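Local coordinates for porin B (Pseudomonas putida, PDB 4GEY), which forms a beta-barrel channel through which sugars such as glucose probably cross the outer membrane, at residues E251-Y256 and W292-Q297. The protein carries 2 engineered substitutions. Sequence-based numbering, arbitrary orientation.
Sequences EYRLGY and WVVAQQ. With C8E ((hydroxyethyloxy)tri(ethyloxy)octane), chain J.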
# COMPACT_ATOMS: atom_id res chain seq x y z
N GLU A 251 15.04 -7.53 7.08
CA GLU A 251 14.24 -6.62 7.89
C GLU A 251 12.95 -7.30 8.37
O GLU A 251 12.15 -7.76 7.56
CB GLU A 251 13.92 -5.35 7.09
CG GLU A 251 13.16 -4.31 7.87
CD GLU A 251 12.57 -3.24 6.97
OE1 GLU A 251 13.35 -2.45 6.39
OE2 GLU A 251 11.33 -3.20 6.83
N TYR A 252 12.77 -7.38 9.67
CA TYR A 252 11.61 -8.05 10.23
C TYR A 252 10.79 -7.07 11.07
O TYR A 252 11.33 -6.41 11.94
CB TYR A 252 12.03 -9.28 11.04
CG TYR A 252 12.83 -10.27 10.22
CD1 TYR A 252 14.21 -10.12 10.09
CD2 TYR A 252 12.22 -11.32 9.56
CE1 TYR A 252 14.94 -10.99 9.33
CE2 TYR A 252 12.95 -12.21 8.80
CZ TYR A 252 14.32 -12.03 8.69
OH TYR A 252 15.08 -12.88 7.94
N ARG A 253 9.49 -6.99 10.79
CA ARG A 253 8.59 -6.07 11.47
C ARG A 253 7.50 -6.82 12.18
O ARG A 253 6.90 -7.72 11.61
CB ARG A 253 7.89 -5.14 10.47
CG ARG A 253 8.81 -4.28 9.63
CD ARG A 253 8.02 -3.16 8.98
NE ARG A 253 8.90 -2.22 8.30
CZ ARG A 253 9.06 -0.95 8.64
NH1 ARG A 253 8.39 -0.43 9.66
NH2 ARG A 253 9.90 -0.20 7.94
N LEU A 254 7.22 -6.42 13.42
CA LEU A 254 6.06 -6.93 14.14
C LEU A 254 5.30 -5.74 14.71
O LEU A 254 5.90 -4.88 15.38
CB LEU A 254 6.48 -7.91 15.24
CG LEU A 254 5.42 -8.30 16.27
CD1 LEU A 254 4.41 -9.30 15.74
CD2 LEU A 254 6.07 -8.86 17.50
N GLY A 255 4.00 -5.67 14.45
CA GLY A 255 3.21 -4.53 14.86
C GLY A 255 1.77 -4.79 15.26
O GLY A 255 1.21 -5.86 15.01
N TYR A 256 1.17 -3.78 15.88
CA TYR A 256 -0.20 -3.83 16.35
C TYR A 256 -0.80 -2.44 16.12
O TYR A 256 -0.10 -1.43 16.26
CB TYR A 256 -0.23 -4.22 17.84
CG TYR A 256 -1.54 -3.98 18.54
CD1 TYR A 256 -2.55 -4.94 18.54
CD2 TYR A 256 -1.77 -2.79 19.21
CE1 TYR A 256 -3.76 -4.71 19.18
CE2 TYR A 256 -2.97 -2.55 19.85
CZ TYR A 256 -3.96 -3.51 19.84
OH TYR A 256 -5.15 -3.26 20.49
N TRP A 292 0.36 -7.36 12.63
CA TRP A 292 1.00 -7.56 11.33
C TRP A 292 2.44 -8.03 11.47
O TRP A 292 3.10 -7.76 12.48
CB TRP A 292 0.95 -6.30 10.49
CG TRP A 292 1.90 -5.22 10.92
CD1 TRP A 292 3.25 -5.17 10.69
CD2 TRP A 292 1.56 -4.01 11.60
NE1 TRP A 292 3.78 -4.01 11.22
CE2 TRP A 292 2.76 -3.28 11.78
CE3 TRP A 292 0.37 -3.47 12.09
CZ2 TRP A 292 2.80 -2.05 12.42
CZ3 TRP A 292 0.41 -2.25 12.73
CH2 TRP A 292 1.62 -1.55 12.89
N VAL A 293 2.90 -8.73 10.44
CA VAL A 293 4.29 -9.13 10.34
C VAL A 293 4.76 -8.78 8.94
O VAL A 293 4.04 -9.02 7.96
CB VAL A 293 4.52 -10.66 10.59
CG1 VAL A 293 5.98 -11.02 10.31
CG2 VAL A 293 4.15 -11.07 12.01
N VAL A 294 5.94 -8.19 8.84
CA VAL A 294 6.60 -8.05 7.55
C VAL A 294 7.98 -8.62 7.68
O VAL A 294 8.70 -8.32 8.63
CB VAL A 294 6.74 -6.60 7.11
CG1 VAL A 294 7.02 -6.56 5.60
CG2 VAL A 294 5.48 -5.82 7.45
N ALA A 295 8.35 -9.46 6.72
CA ALA A 295 9.68 -10.02 6.72
C ALA A 295 10.25 -9.95 5.31
O ALA A 295 9.57 -10.25 4.34
CB ALA A 295 9.63 -11.45 7.22
N GLN A 296 11.50 -9.51 5.22
CA GLN A 296 12.22 -9.47 3.96
C GLN A 296 13.65 -9.88 4.24
O GLN A 296 14.26 -9.40 5.19
CB GLN A 296 12.22 -8.07 3.38
CG GLN A 296 10.85 -7.47 3.11
CD GLN A 296 10.95 -6.03 2.65
OE1 GLN A 296 10.78 -5.10 3.44
NE2 GLN A 296 11.26 -5.84 1.37
N GLN A 297 14.20 -10.76 3.41
CA GLN A 297 15.53 -11.26 3.65
C GLN A 297 16.27 -11.55 2.35
O GLN A 297 15.75 -12.23 1.47
CB GLN A 297 15.46 -12.53 4.48
CG GLN A 297 16.79 -13.10 4.86
CD GLN A 297 17.55 -12.17 5.77
OE1 GLN A 297 17.08 -11.84 6.86
NE2 GLN A 297 18.72 -11.72 5.33
C13 C8E J . 18.53 -18.93 5.96
C14 C8E J . 17.08 -18.53 6.23
O15 C8E J . 16.94 -17.13 6.05
C16 C8E J . 15.79 -16.58 6.66
C17 C8E J . 14.58 -16.79 5.77
O18 C8E J . 13.64 -15.80 6.09
C19 C8E J . 13.07 -15.16 4.97
C20 C8E J . 11.79 -14.45 5.41
O21 C8E J . 10.97 -14.13 4.31
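In Trp292 chi1 of 75° puts CG between the backbone N and the carbonyl carbon, and chi2 of 77° turns the indole so that one face lies against Gly255. Gly255 CA sits over the face of the six-membered ring, 3.5 Å from its centroid, a CH-pi contact made where glycine has no side chain to interfere; Tyr256 N lies above the same face, nearer the rim. On the other side of the sheet, Tyr252 has CG anti to the carbonyl carbon, beside the backbone N (chi1 -58°), and its ring crosses the Gln297 side chain obliquely. Tyr252 OH donates to Gln297 OE1, which lies at the ring edge, though the modelled bond is too short to be trusted at this resolution. Ala295 CB packs against the same ring, 3.5 Å from Tyr252 CD2, while a C8E detergent molecule passes close to the hydroxyl and to Gln297 CB.

The pair illustrates how a barrel wall separates two environments. The strands are antiparallel, and Glu251, Arg253 and Gly255 form hydrogen-bonded pairs with Gln296, Val294 and Trp292, with Arg253 N to Val294 O at 2.7 Å. Tyr252, Leu254, Val293 and Ala295 occupy the detergent-bearing face, consistent with the membrane side. The opposite, probably channel-facing side carries charge: Arg253 NE bridges to Glu251 OE2 at 3.0 Å, from above the carboxylate plane, while the aliphatic part of the arginine lies alongside Val294. Glu238 links the strands further, through a salt bridge to Arg253 NH1 and a hydrogen bond from Trp292 NE1.

Within the OprB barrel, Asn159 touches Trp292 and Val294, and Ser160 touches Arg253; strand 248-259 lies between strands 232-245 and 282-298, the latter pairing in turn with strand 309-319.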